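Local coordinates for anthranilate-CoA ligase (Stigmatella aurantiaca, PDB 4WV3), which belongs to the ANL superfamily of AMP-binding enzymes, pairing a large N-terminal domain with a smaller C-terminal domain, at residues E72-F77 / G226-P231; D14-N19 / S76-V81; T27-P32 / F230-G235. All blocks are in the same frame, centred on the assembly; numbering follows the deposited sequence.

The three contacts form one continuous, largely apolar cluster in the large N-terminal domain. Contact 1 packs helix 71-83 on helix 221-234. Contact 2 brings helix 14-17 against the next turn of helix 71-83, and contact 3 brings strand 27-30 against the last turn of helix 221-234. The centre of contact 1 lies about 8 Å from the centres of both others, which are about 12 Å apart. V74 CG1 of contact 1 meets W232 CH2 of contact 3 at 3.4 Å, and L228 CD2 meets F78 CE2 of contact 2 at 3.8 Å. The side chain of I229 in contact 1 is about 11 Å from the bound 5'-O-[(S)-[(2-aminobenzoyl)oxy](hydroxy)phosphoryl]adenosine (3UK).

Contact 1 of 3, residues E72-F77 / G226-P231; sequences EWVTSF and GNLIFP
The branched ends of V74 and L228 meet tip to tip, and their methyl groups form the middle of the contact. V74 CG2 comes to 3.6 Å from L228 CD1, while V74 CG1 lies 4.0 Å from that same methyl and 4.1 Å from L228 CD2, so both branches of the valine bear on the forked end of the leucine. The valine achieves this with CG1 anti to its backbone N (chi1 177°) and CG2 anti to the carbonyl carbon, which turns the two methyls together toward helix 221-234. W73 adds a looser contact to the leucine, its CZ3 approaching L228 CD1 at 4.4 Å. One turn on, F77 CE2 meets I229 CD1 at 4.3 Å. Both methyls come at the rings obliquely.

The meeting is wholly apolar and buried, and it is made by side chains, in keeping with segment axes that stay 12.3 Å apart at closest approach and cross at -46°. Within helix 71-83 the carbonyl oxygen of E72 receives both S76 N and S76 OG, the hydroxyl at 2.7 Å, which keeps that polar group satisfied inside its own helix. E72 also forms a salt bridge with R34, and T75 is hydrogen-bonded to E44.

Y192 of helix 191-204 touches both F77 and I229. Helix 71-83 is the crossover between parallel strands 62-66 and 86-89, and helix 221-234 joins strands 211-214 and 237-239 of the mixed sheet, so the contact packs the crossover helices of two separate sheets together.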
ATOM      1  N   GLU A  72      -3.029   7.201 -18.231  1.00 15.82           N
ATOM      2  CA  GLU A  72      -4.117   6.344 -18.690  1.00 20.37           C
ATOM      3  C   GLU A  72      -4.752   5.566 -17.542  1.00 16.74           C
ATOM      4  O   GLU A  72      -5.930   5.219 -17.602  1.00 18.14           O
ATOM      5  CB  GLU A  72      -3.633   5.378 -19.775  1.00 18.44           C
ATOM      6  CG  GLU A  72      -3.325   6.032 -21.112  1.00 21.81           C
ATOM      7  CD  GLU A  72      -1.989   6.746 -21.126  1.00 21.83           C
ATOM      8  OE1 GLU A  72      -1.182   6.521 -20.199  1.00 19.82           O
ATOM      9  OE2 GLU A  72      -1.744   7.533 -22.065  1.00 25.92           O
ATOM     10  N   TRP A  73      -3.969   5.289 -16.505  1.00 10.33           N
ATOM     11  CA  TRP A  73      -4.489   4.616 -15.322  1.00 14.12           C
ATOM     12  C   TRP A  73      -5.501   5.517 -14.625  1.00 14.35           C
ATOM     13  O   TRP A  73      -6.605   5.087 -14.287  1.00 12.60           O
ATOM     14  CB  TRP A  73      -3.352   4.269 -14.355  1.00 13.01           C
ATOM     15  CG  TRP A  73      -3.698   3.191 -13.365  1.00 13.13           C
ATOM     16  CD1 TRP A  73      -3.303   1.885 -13.410  1.00 15.15           C
ATOM     17  CD2 TRP A  73      -4.504   3.323 -12.185  1.00 13.84           C
ATOM     18  NE1 TRP A  73      -3.811   1.198 -12.336  1.00 15.02           N
ATOM     19  CE2 TRP A  73      -4.552   2.057 -11.569  1.00 12.21           C
ATOM     20  CE3 TRP A  73      -5.188   4.388 -11.590  1.00 14.38           C
ATOM     21  CZ2 TRP A  73      -5.258   1.827 -10.389  1.00 14.11           C
ATOM     22  CZ3 TRP A  73      -5.887   4.158 -10.419  1.00 11.58           C
ATOM     23  CH2 TRP A  73      -5.916   2.888  -9.832  1.00 14.58           C
ATOM     24  N   VAL A  74      -5.116   6.772 -14.416  1.00 12.77           N
ATOM     25  CA  VAL A  74      -5.948   7.725 -13.693  1.00 14.24           C
ATOM     26  C   VAL A  74      -7.242   8.055 -14.433  1.00 13.63           C
ATOM     27  O   VAL A  74      -8.324   8.021 -13.847  1.00 12.40           O
ATOM     28  CB  VAL A  74      -5.185   9.031 -13.402  1.00 12.23           C
ATOM     29  CG1 VAL A  74      -6.100  10.031 -12.724  1.00 12.78           C
ATOM     30  CG2 VAL A  74      -3.966   8.752 -12.540  1.00 10.51           C
ATOM     31  N   THR A  75      -7.127   8.373 -15.719  1.00  8.40           N
ATOM     32  CA  THR A  75      -8.294   8.730 -16.517  1.00 11.97           C
ATOM     33  C   THR A  75      -9.270   7.561 -16.646  1.00 13.73           C
ATOM     34  O   THR A  75     -10.484   7.760 -16.690  1.00 14.31           O
ATOM     35  CB  THR A  75      -7.899   9.241 -17.918  1.00 14.03           C
ATOM     36  OG1 THR A  75      -7.075   8.267 -18.572  1.00 18.30           O
ATOM     37  CG2 THR A  75      -7.135  10.552 -17.809  1.00 12.03           C
ATOM     38  N   SER A  76      -8.734   6.346 -16.702  1.00 14.77           N
ATOM     39  CA  SER A  76      -9.573   5.154 -16.735  1.00 13.73           C
ATOM     40  C   SER A  76     -10.305   5.000 -15.409  1.00 14.70           C
ATOM     41  O   SER A  76     -11.502   4.721 -15.382  1.00 11.66           O
ATOM     42  CB  SER A  76      -8.740   3.905 -17.021  1.00 10.64           C
ATOM     43  OG  SER A  76      -8.170   3.955 -18.318  1.00 13.78           O
ATOM     44  N   PHE A  77      -9.577   5.196 -14.314  1.00 12.35           N
ATOM     45  CA  PHE A  77     -10.137   5.059 -12.973  1.00 13.03           C
ATOM     46  C   PHE A  77     -11.323   5.993 -12.747  1.00 12.49           C
ATOM     47  O   PHE A  77     -12.399   5.554 -12.342  1.00 12.95           O
ATOM     48  CB  PHE A  77      -9.061   5.310 -11.914  1.00 10.86           C
ATOM     49  CG  PHE A  77      -9.553   5.157 -10.502  1.00 12.83           C
ATOM     50  CD1 PHE A  77      -9.603   3.907  -9.904  1.00 11.40           C
ATOM     51  CD2 PHE A  77      -9.963   6.261  -9.771  1.00 10.83           C
ATOM     52  CE1 PHE A  77     -10.054   3.761  -8.605  1.00  9.84           C
ATOM     53  CE2 PHE A  77     -10.416   6.121  -8.472  1.00 12.31           C
ATOM     54  CZ  PHE A  77     -10.462   4.869  -7.888  1.00 14.53           C
ATOM     55  N   GLY A 226      -2.591   8.261  -1.225  1.00 13.74           N
ATOM     56  CA  GLY A 226      -1.483   9.181  -1.041  1.00 11.32           C
ATOM     57  C   GLY A 226      -0.982   9.894  -2.283  1.00 12.48           C
ATOM     58  O   GLY A 226      -0.503  11.023  -2.197  1.00 15.74           O
ATOM     59  N   ASN A 227      -1.094   9.248  -3.441  1.00 13.71           N
ATOM     60  CA  ASN A 227      -0.526   9.798  -4.669  1.00  9.70           C
ATOM     61  C   ASN A 227      -1.568  10.128  -5.737  1.00  8.57           C
ATOM     62  O   ASN A 227      -1.236  10.255  -6.914  1.00  9.07           O
ATOM     63  CB  ASN A 227       0.520   8.836  -5.241  1.00 13.10           C
ATOM     64  CG  ASN A 227       1.538   9.533  -6.132  1.00 16.87           C
ATOM     65  OD1 ASN A 227       1.720  10.748  -6.058  1.00 14.51           O
ATOM     66  ND2 ASN A 227       2.211   8.760  -6.977  1.00 17.50           N
ATOM     67  N   LEU A 228      -2.821  10.280  -5.323  1.00 11.22           N
ATOM     68  CA  LEU A 228      -3.886  10.608  -6.264  1.00 12.15           C
ATOM     69  C   LEU A 228      -5.113  11.195  -5.573  1.00 15.84           C
ATOM     70  O   LEU A 228      -5.428  12.373  -5.739  1.00 18.55           O
ATOM     71  CB  LEU A 228      -4.284   9.371  -7.073  1.00 12.65           C
ATOM     72  CG  LEU A 228      -4.605   9.601  -8.551  1.00 14.79           C
ATOM     73  CD1 LEU A 228      -5.235   8.360  -9.164  1.00 15.77           C
ATOM     74  CD2 LEU A 228      -5.513  10.809  -8.723  1.00 13.79           C
ATOM     75  N   ILE A 229      -5.804  10.363  -4.802  1.00 14.60           N
ATOM     76  CA  ILE A 229      -7.035  10.770  -4.137  1.00 14.97           C
ATOM     77  C   ILE A 229      -6.805  11.896  -3.134  1.00 14.96           C
ATOM     78  O   ILE A 229      -7.531  12.891  -3.128  1.00 16.93           O
ATOM     79  CB  ILE A 229      -7.705   9.581  -3.423  1.00 13.14           C
ATOM     80  CG1 ILE A 229      -7.929   8.430  -4.405  1.00 15.47           C
ATOM     81  CG2 ILE A 229      -9.017  10.010  -2.784  1.00 10.60           C
ATOM     82  CD1 ILE A 229      -8.771   8.808  -5.606  1.00 11.67           C
ATOM     83  N   PHE A 230      -5.788  11.738  -2.294  1.00 12.16           N
ATOM     84  CA  PHE A 230      -5.496  12.727  -1.257  1.00 15.63           C
ATOM     85  C   PHE A 230      -5.009  14.082  -1.807  1.00 16.96           C
ATOM     86  O   PHE A 230      -5.532  15.122  -1.410  1.00 17.11           O
ATOM     87  CB  PHE A 230      -4.518  12.181  -0.201  1.00 16.99           C
ATOM     88  CG  PHE A 230      -5.001  10.942   0.515  1.00 18.86           C
ATOM     89  CD1 PHE A 230      -6.289  10.459   0.333  1.00 15.08           C
ATOM     90  CD2 PHE A 230      -4.160  10.262   1.381  1.00 19.15           C
ATOM     91  CE1 PHE A 230      -6.724   9.324   0.993  1.00 13.02           C
ATOM     92  CE2 PHE A 230      -4.589   9.127   2.045  1.00 17.74           C
ATOM     93  CZ  PHE A 230      -5.874   8.658   1.851  1.00 15.71           C
ATOM     94  N   PRO A 231      -4.009  14.083  -2.715  1.00 19.36           N
ATOM     95  CA  PRO A 231      -3.553  15.391  -3.204  1.00 20.00           C
ATOM     96  C   PRO A 231      -4.589  16.119  -4.060  1.00 17.48           C
ATOM     97  O   PRO A 231      -4.694  17.340  -3.967  1.00 20.88           O
ATOM     98  CB  PRO A 231      -2.324  15.040  -4.051  1.00 17.32           C
ATOM     99  CG  PRO A 231      -2.532  13.625  -4.454  1.00 12.56           C
ATOM    100  CD  PRO A 231      -3.198  12.985  -3.277  1.00 13.50           C
TER

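Contact 2 of 3, residues D14-N19 / S76-V81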
ATOM      1  N   ASP A  14     -15.927  13.389  -7.678  1.00 17.97           N
ATOM      2  CA  ASP A  14     -15.856  14.730  -7.114  1.00 17.60           C
ATOM      3  C   ASP A  14     -14.458  15.034  -6.588  1.00 18.29           C
ATOM      4  O   ASP A  14     -14.061  16.193  -6.512  1.00 18.32           O
ATOM      5  CB  ASP A  14     -16.888  14.902  -5.998  1.00 16.15           C
ATOM      6  CG  ASP A  14     -16.882  16.300  -5.415  1.00 21.31           C
ATOM      7  OD1 ASP A  14     -17.428  17.218  -6.062  1.00 28.76           O
ATOM      8  OD2 ASP A  14     -16.330  16.479  -4.311  1.00 19.99           O
ATOM      9  N   ILE A  15     -13.722  13.986  -6.224  1.00 19.73           N
ATOM     10  CA  ILE A  15     -12.330  14.116  -5.802  1.00 19.36           C
ATOM     11  C   ILE A  15     -11.537  14.886  -6.856  1.00 21.75           C
ATOM     12  O   ILE A  15     -10.713  15.744  -6.535  1.00 15.59           O
ATOM     13  CB  ILE A  15     -11.687  12.732  -5.562  1.00 14.03           C
ATOM     14  CG1 ILE A  15     -12.315  12.059  -4.339  1.00 15.69           C
ATOM     15  CG2 ILE A  15     -10.182  12.850  -5.374  1.00 11.38           C
ATOM     16  CD1 ILE A  15     -12.048  12.786  -3.038  1.00 14.21           C
ATOM     17  N   LEU A  16     -11.819  14.582  -8.118  1.00 19.23           N
ATOM     18  CA  LEU A  16     -11.233  15.302  -9.239  1.00 19.86           C
ATOM     19  C   LEU A  16     -12.024  16.569  -9.556  1.00 17.53           C
ATOM     20  O   LEU A  16     -11.446  17.629  -9.787  1.00 20.75           O
ATOM     21  CB  LEU A  16     -11.189  14.399 -10.473  1.00 19.20           C
ATOM     22  CG  LEU A  16     -11.069  15.082 -11.839  1.00 20.15           C
ATOM     23  CD1 LEU A  16      -9.722  15.775 -11.997  1.00 16.74           C
ATOM     24  CD2 LEU A  16     -11.303  14.080 -12.963  1.00 14.97           C
ATOM     25  N   GLU A  17     -13.348  16.452  -9.554  1.00 15.52           N
ATOM     26  CA  GLU A  17     -14.213  17.524 -10.042  1.00 19.44           C
ATOM     27  C   GLU A  17     -14.484  18.654  -9.046  1.00 23.34           C
ATOM     28  O   GLU A  17     -15.169  19.622  -9.378  1.00 26.12           O
ATOM     29  CB  GLU A  17     -15.529  16.950 -10.575  1.00 18.33           C
ATOM     30  CG  GLU A  17     -15.355  16.075 -11.807  1.00 16.18           C
ATOM     31  CD  GLU A  17     -16.675  15.654 -12.421  1.00 22.15           C
ATOM     32  OE1 GLU A  17     -17.736  16.052 -11.893  1.00 28.53           O
ATOM     33  OE2 GLU A  17     -16.651  14.926 -13.436  1.00 17.37           O
ATOM     34  N   ARG A  18     -13.950  18.540  -7.833  1.00 21.32           N
ATOM     35  CA  ARG A  18     -14.062  19.628  -6.863  1.00 21.45           C
ATOM     36  C   ARG A  18     -13.014  20.694  -7.161  1.00 21.52           C
ATOM     37  O   ARG A  18     -12.992  21.754  -6.536  1.00 30.11           O
ATOM     38  CB  ARG A  18     -13.910  19.113  -5.428  1.00 15.66           C
ATOM     39  CG  ARG A  18     -12.522  18.590  -5.098  1.00 16.73           C
ATOM     40  CD  ARG A  18     -12.518  17.754  -3.825  1.00 17.29           C
ATOM     41  NE  ARG A  18     -12.669  18.556  -2.613  1.00 19.94           N
ATOM     42  CZ  ARG A  18     -13.810  18.706  -1.950  1.00 18.41           C
ATOM     43  NH1 ARG A  18     -14.914  18.110  -2.380  1.00 25.53           N
ATOM     44  NH2 ARG A  18     -13.850  19.453  -0.854  1.00 15.29           N
ATOM     45  N   ASN A  19     -12.145  20.401  -8.124  1.00 19.46           N
ATOM     46  CA  ASN A  19     -11.104  21.331  -8.544  1.00 28.18           C
ATOM     47  C   ASN A  19     -11.513  22.131  -9.772  1.00 25.45           C
ATOM     48  O   ASN A  19     -10.918  23.162 -10.081  1.00 26.16           O
ATOM     49  CB  ASN A  19      -9.804  20.582  -8.832  1.00 24.30           C
ATOM     50  CG  ASN A  19      -9.254  19.885  -7.610  1.00 21.93           C
ATOM     51  OD1 ASN A  19      -8.684  20.523  -6.727  1.00 22.88           O
ATOM     52  ND2 ASN A  19      -9.419  18.569  -7.553  1.00 24.45           N
ATOM     53  N   SER A  76      -8.734   6.346 -16.702  1.00 14.77           N
ATOM     54  CA  SER A  76      -9.573   5.154 -16.735  1.00 13.73           C
ATOM     55  C   SER A  76     -10.305   5.000 -15.409  1.00 14.70           C
ATOM     56  O   SER A  76     -11.502   4.721 -15.382  1.00 11.66           O
ATOM     57  CB  SER A  76      -8.740   3.905 -17.021  1.00 10.64           C
ATOM     58  OG  SER A  76      -8.170   3.955 -18.318  1.00 13.78           O
ATOM     59  N   PHE A  77      -9.577   5.196 -14.314  1.00 12.35           N
ATOM     60  CA  PHE A  77     -10.137   5.059 -12.973  1.00 13.03           C
ATOM     61  C   PHE A  77     -11.323   5.993 -12.747  1.00 12.49           C
ATOM     62  O   PHE A  77     -12.399   5.554 -12.342  1.00 12.95           O
ATOM     63  CB  PHE A  77      -9.061   5.310 -11.914  1.00 10.86           C
ATOM     64  CG  PHE A  77      -9.553   5.157 -10.502  1.00 12.83           C
ATOM     65  CD1 PHE A  77      -9.603   3.907  -9.904  1.00 11.40           C
ATOM     66  CD2 PHE A  77      -9.963   6.261  -9.771  1.00 10.83           C
ATOM     67  CE1 PHE A  77     -10.054   3.761  -8.605  1.00  9.84           C
ATOM     68  CE2 PHE A  77     -10.416   6.121  -8.472  1.00 12.31           C
ATOM     69  CZ  PHE A  77     -10.462   4.869  -7.888  1.00 14.53           C
ATOM     70  N   PHE A  78     -11.124   7.279 -13.011  1.00 15.12           N
ATOM     71  CA  PHE A  78     -12.184   8.258 -12.806  1.00 14.80           C
ATOM     72  C   PHE A  78     -13.275   8.163 -13.867  1.00 12.65           C
ATOM     73  O   PHE A  78     -14.403   8.599 -13.646  1.00 15.75           O
ATOM     74  CB  PHE A  78     -11.613   9.674 -12.724  1.00  9.94           C
ATOM     75  CG  PHE A  78     -11.020  10.004 -11.385  1.00 10.99           C
ATOM     76  CD1 PHE A  78     -11.838  10.304 -10.309  1.00 13.90           C
ATOM     77  CD2 PHE A  78      -9.648  10.006 -11.198  1.00 14.62           C
ATOM     78  CE1 PHE A  78     -11.300  10.604  -9.072  1.00 13.02           C
ATOM     79  CE2 PHE A  78      -9.104  10.306  -9.963  1.00 13.63           C
ATOM     80  CZ  PHE A  78      -9.932  10.606  -8.899  1.00 11.24           C
ATOM     81  N   GLY A  79     -12.938   7.585 -15.015  1.00 12.66           N
ATOM     82  CA  GLY A  79     -13.927   7.322 -16.043  1.00 14.53           C
ATOM     83  C   GLY A  79     -14.889   6.239 -15.592  1.00 17.22           C
ATOM     84  O   GLY A  79     -16.094   6.322 -15.831  1.00 17.93           O
ATOM     85  N   ILE A  80     -14.345   5.220 -14.933  1.00 15.64           N
ATOM     86  CA  ILE A  80     -15.139   4.113 -14.412  1.00 14.93           C
ATOM     87  C   ILE A  80     -15.999   4.554 -13.228  1.00 17.36           C
ATOM     88  O   ILE A  80     -17.192   4.254 -13.169  1.00 18.77           O
ATOM     89  CB  ILE A  80     -14.235   2.950 -13.959  1.00 15.77           C
ATOM     90  CG1 ILE A  80     -13.474   2.366 -15.150  1.00 10.94           C
ATOM     91  CG2 ILE A  80     -15.054   1.866 -13.280  1.00 12.64           C
ATOM     92  CD1 ILE A  80     -12.261   1.555 -14.751  1.00 10.75           C
ATOM     93  N   VAL A  81     -15.382   5.268 -12.292  1.00 16.97           N
ATOM     94  CA  VAL A  81     -16.062   5.709 -11.077  1.00 15.20           C
ATOM     95  C   VAL A  81     -17.225   6.657 -11.372  1.00 15.98           C
ATOM     96  O   VAL A  81     -18.311   6.514 -10.808  1.00 14.90           O
ATOM     97  CB  VAL A  81     -15.075   6.380 -10.096  1.00 16.81           C
ATOM     98  CG1 VAL A  81     -15.819   7.046  -8.950  1.00 15.69           C
ATOM     99  CG2 VAL A  81     -14.077   5.357  -9.570  1.00 13.16           C
TER
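In the N-terminal alpha/beta domain of this ANL-family protein, the short helix 14-17 lies against helix 71-83, a beta-alpha-beta crossover helix, and there I15 and L16 close around the ring of F78. The phenyl group supplies all of the second segment's share. L16 CB sits over one face as a CH-pi contact, 4.2 Å from the ring centroid and 15° off the normal, displaced toward the rim near CE1 and CD1. F77 CD2, from the preceding residue, rests on the opposite face, so the ring is held between the incoming leucine and its own neighbour.

I15 meets the same ring differently. Its CB lies at the edge, near the ring plane, 4.1 Å from F78 CE1, and its CG2 comes to 4.2 Å from F78 CZ; the isoleucine and the phenylalanine side chains cross at about a right angle. F78 has CG anti to its carbonyl carbon and beside its backbone N (chi1 -79°), a setting that sends the ring out from helix 71-83 into the angle between the two aliphatic residues. I229 of helix 221-234 also touches F78, so the ring lies where helices 14-17, 71-83 and 221-234 meet; L16 packs further onto F38 and V41 of helix 38-54.

The chain leaving helix 14-17 is tied down by polar groups. N19 ND2 donates to L16 O at 3.2 Å, from above the carbonyl plane, and also to W232 O. R18 NH1 forms a salt bridge with D14 OD2 at 2.9 Å, the carboxylate oxygen lying almost exactly in the guanidinium plane.

Contact 3 of 3, residues T27-P32 / F230-G235; sequences TALFTP and FPWYVG
The indole of W232 presents its edge to the strand, with A28 O and L29 CD2 both lying near the ring plane. W232 NE1 donates a weak hydrogen bond to A28 O, 3.3 Å long with an angle of 153° at the hydrogen. A28 CB stands well off that plane, on one side of it and just beyond the rim, 3.5 Å from W232 CZ2. The opposite face is overlain by L228 CD2, from one turn earlier in the same helix. L29 runs slantwise past the indole, its CD2 ending 4.0 Å from W232 CH2. In the strand itself, the ring of F30 carries T27 CG2 over one face, offset toward the rim.

L29 holds CG between its backbone N and carbonyl carbon (chi1 54°), and from there CD2 meets the six-membered part of the indole. With CG of W232 anti to the carbonyl carbon (chi1 -77°), the indole extends to the strand although the bond to CB points off to one side.

A28 and L29 form a classic beta bulge, both facing M36 of the antiparallel strand 35-37, while on its other flank strand 27-30 runs parallel to strand 237-239 and bonds to C238. The bulge lies one strand in from the edge of the large mixed sheet, strand 35-37 being outermost, and the indole rests against it. On the helix side, a Schellman motif with G235 as the C-prime residue, at positive phi, ends helix 221-234, A236 N bonding to P231 O and G235 N, weakly, to W232 O. The turn thus leads from W232 directly into strand 237-239, whose C238 also touches the indole. The ring of F38 meets that of W232, and L29 packs on V74 of helix 71-83.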
ATOM      1  N   THR A  27      -1.433  21.851 -13.818  1.00 15.10           N
ATOM      2  CA  THR A  27      -1.003  20.491 -14.121  1.00 17.87           C
ATOM      3  C   THR A  27      -1.306  19.565 -12.948  1.00 16.85           C
ATOM      4  O   THR A  27      -0.822  19.777 -11.836  1.00 15.19           O
ATOM      5  CB  THR A  27       0.499  20.428 -14.444  1.00 17.21           C
ATOM      6  OG1 THR A  27       0.828  21.439 -15.405  1.00 17.41           O
ATOM      7  CG2 THR A  27       0.864  19.059 -15.003  1.00 15.16           C
ATOM      8  N   ALA A  28      -2.114  18.539 -13.204  1.00 13.83           N
ATOM      9  CA  ALA A  28      -2.566  17.638 -12.150  1.00 14.31           C
ATOM     10  C   ALA A  28      -1.633  16.445 -11.946  1.00 18.94           C
ATOM     11  O   ALA A  28      -1.268  16.121 -10.816  1.00 16.39           O
ATOM     12  CB  ALA A  28      -3.983  17.163 -12.433  1.00 14.46           C
ATOM     13  N   LEU A  29      -1.250  15.791 -13.039  1.00 13.08           N
ATOM     14  CA  LEU A  29      -0.364  14.634 -12.950  1.00 18.77           C
ATOM     15  C   LEU A  29       0.910  14.789 -13.782  1.00 18.17           C
ATOM     16  O   LEU A  29       0.881  15.311 -14.897  1.00 14.26           O
ATOM     17  CB  LEU A  29      -1.108  13.341 -13.316  1.00 17.50           C
ATOM     18  CG  LEU A  29      -1.846  13.243 -14.654  1.00 20.39           C
ATOM     19  CD1 LEU A  29      -0.925  12.774 -15.772  1.00 20.25           C
ATOM     20  CD2 LEU A  29      -3.049  12.318 -14.529  1.00 15.76           C
ATOM     21  N   PHE A  30       2.025  14.331 -13.222  1.00 17.17           N
ATOM     22  CA  PHE A  30       3.307  14.362 -13.914  1.00 21.22           C
ATOM     23  C   PHE A  30       3.820  12.951 -14.191  1.00 25.99           C
ATOM     24  O   PHE A  30       4.042  12.169 -13.266  1.00 20.32           O
ATOM     25  CB  PHE A  30       4.343  15.132 -13.093  1.00 24.18           C
ATOM     26  CG  PHE A  30       4.091  16.611 -13.024  1.00 22.51           C
ATOM     27  CD1 PHE A  30       3.327  17.152 -12.004  1.00 17.43           C
ATOM     28  CD2 PHE A  30       4.629  17.462 -13.976  1.00 30.27           C
ATOM     29  CE1 PHE A  30       3.098  18.513 -11.937  1.00 22.48           C
ATOM     30  CE2 PHE A  30       4.404  18.824 -13.915  1.00 24.96           C
ATOM     31  CZ  PHE A  30       3.639  19.350 -12.893  1.00 23.67           C
ATOM     32  N   THR A  31       3.997  12.631 -15.468  1.00 23.88           N
ATOM     33  CA  THR A  31       4.592  11.362 -15.876  1.00 25.84           C
ATOM     34  C   THR A  31       5.714  11.649 -16.870  1.00 25.66           C
ATOM     35  O   THR A  31       5.700  12.689 -17.528  1.00 24.73           O
ATOM     36  CB  THR A  31       3.550  10.420 -16.525  1.00 20.64           C
ATOM     37  OG1 THR A  31       3.103  10.973 -17.769  1.00 28.06           O
ATOM     38  CG2 THR A  31       2.359  10.213 -15.603  1.00 24.05           C
ATOM     39  N   PRO A  32       6.697  10.738 -16.973  1.00 27.90           N
ATOM     40  CA  PRO A  32       7.805  10.922 -17.918  1.00 23.61           C
ATOM     41  C   PRO A  32       7.344  11.069 -19.367  1.00 27.78           C
ATOM     42  O   PRO A  32       8.045  11.687 -20.166  1.00 34.71           O
ATOM     43  CB  PRO A  32       8.611   9.632 -17.758  1.00 25.32           C
ATOM     44  CG  PRO A  32       8.332   9.191 -16.371  1.00 25.21           C
ATOM     45  CD  PRO A  32       6.899   9.555 -16.117  1.00 26.71           C
ATOM     46  N   PHE A 230      -5.788  11.738  -2.294  1.00 12.16           N
ATOM     47  CA  PHE A 230      -5.496  12.727  -1.257  1.00 15.63           C
ATOM     48  C   PHE A 230      -5.009  14.082  -1.807  1.00 16.96           C
ATOM     49  O   PHE A 230      -5.532  15.122  -1.410  1.00 17.11           O
ATOM     50  CB  PHE A 230      -4.518  12.181  -0.201  1.00 16.99           C
ATOM     51  CG  PHE A 230      -5.001  10.942   0.515  1.00 18.86           C
ATOM     52  CD1 PHE A 230      -6.289  10.459   0.333  1.00 15.08           C
ATOM     53  CD2 PHE A 230      -4.160  10.262   1.381  1.00 19.15           C
ATOM     54  CE1 PHE A 230      -6.724   9.324   0.993  1.00 13.02           C
ATOM     55  CE2 PHE A 230      -4.589   9.127   2.045  1.00 17.74           C
ATOM     56  CZ  PHE A 230      -5.874   8.658   1.851  1.00 15.71           C
ATOM     57  N   PRO A 231      -4.009  14.083  -2.715  1.00 19.36           N
ATOM     58  CA  PRO A 231      -3.553  15.391  -3.204  1.00 20.00           C
ATOM     59  C   PRO A 231      -4.589  16.119  -4.060  1.00 17.48           C
ATOM     60  O   PRO A 231      -4.694  17.340  -3.967  1.00 20.88           O
ATOM     61  CB  PRO A 231      -2.324  15.040  -4.051  1.00 17.32           C
ATOM     62  CG  PRO A 231      -2.532  13.625  -4.454  1.00 12.56           C
ATOM     63  CD  PRO A 231      -3.198  12.985  -3.277  1.00 13.50           C
ATOM     64  N   TRP A 232      -5.337  15.385  -4.878  1.00 17.99           N
ATOM     65  CA  TRP A 232      -6.341  16.005  -5.739  1.00 21.79           C
ATOM     66  C   TRP A 232      -7.535  16.517  -4.937  1.00 21.83           C
ATOM     67  O   TRP A 232      -8.280  17.382  -5.398  1.00 15.03           O
ATOM     68  CB  TRP A 232      -6.800  15.039  -6.833  1.00 19.67           C
ATOM     69  CG  TRP A 232      -5.810  14.894  -7.951  1.00 21.27           C
ATOM     70  CD1 TRP A 232      -4.511  15.308  -7.952  1.00 18.39           C
ATOM     71  CD2 TRP A 232      -6.044  14.307  -9.237  1.00 17.56           C
ATOM     72  NE1 TRP A 232      -3.918  15.009  -9.154  1.00 20.13           N
ATOM     73  CE2 TRP A 232      -4.839  14.396  -9.962  1.00 16.33           C
ATOM     74  CE3 TRP A 232      -7.155  13.714  -9.846  1.00 16.26           C
ATOM     75  CZ2 TRP A 232      -4.712  13.912 -11.262  1.00 13.41           C
ATOM     76  CZ3 TRP A 232      -7.026  13.235 -11.137  1.00 17.67           C
ATOM     77  CH2 TRP A 232      -5.814  13.339 -11.831  1.00 12.00           C
ATOM     78  N   TYR A 233      -7.706  15.977  -3.736  1.00 18.19           N
ATOM     79  CA  TYR A 233      -8.775  16.407  -2.844  1.00 19.00           C
ATOM     80  C   TYR A 233      -8.553  17.845  -2.378  1.00 17.79           C
ATOM     81  O   TYR A 233      -9.506  18.560  -2.067  1.00 17.51           O
ATOM     82  CB  TYR A 233      -8.872  15.462  -1.645  1.00 16.27           C
ATOM     83  CG  TYR A 233      -9.938  15.831  -0.637  1.00 15.92           C
ATOM     84  CD1 TYR A 233     -11.283  15.623  -0.910  1.00 12.47           C
ATOM     85  CD2 TYR A 233      -9.595  16.373   0.596  1.00 16.17           C
ATOM     86  CE1 TYR A 233     -12.258  15.955   0.013  1.00 12.76           C
ATOM     87  CE2 TYR A 233     -10.563  16.707   1.523  1.00 15.97           C
ATOM     88  CZ  TYR A 233     -11.892  16.496   1.227  1.00 15.48           C
ATOM     89  OH  TYR A 233     -12.856  16.829   2.151  1.00 19.83           O
ATOM     90  N   VAL A 234      -7.291  18.267  -2.342  1.00 13.82           N
ATOM     91  CA  VAL A 234      -6.948  19.619  -1.913  1.00 16.78           C
ATOM     92  C   VAL A 234      -6.390  20.470  -3.052  1.00 18.88           C
ATOM     93  O   VAL A 234      -6.049  21.635  -2.854  1.00 22.14           O
ATOM     94  CB  VAL A 234      -5.935  19.610  -0.749  1.00 13.42           C
ATOM     95  CG1 VAL A 234      -6.511  18.874   0.447  1.00 13.76           C
ATOM     96  CG2 VAL A 234      -4.623  18.982  -1.188  1.00 16.66           C
ATOM     97  N   GLY A 235      -6.297  19.884  -4.241  1.00 17.23           N
ATOM     98  CA  GLY A 235      -5.834  20.613  -5.409  1.00 17.43           C
ATOM     99  C   GLY A 235      -4.355  20.451  -5.699  1.00 19.95           C
ATOM    100  O   GLY A 235      -3.821  21.085  -6.609  1.00 17.60           O
TER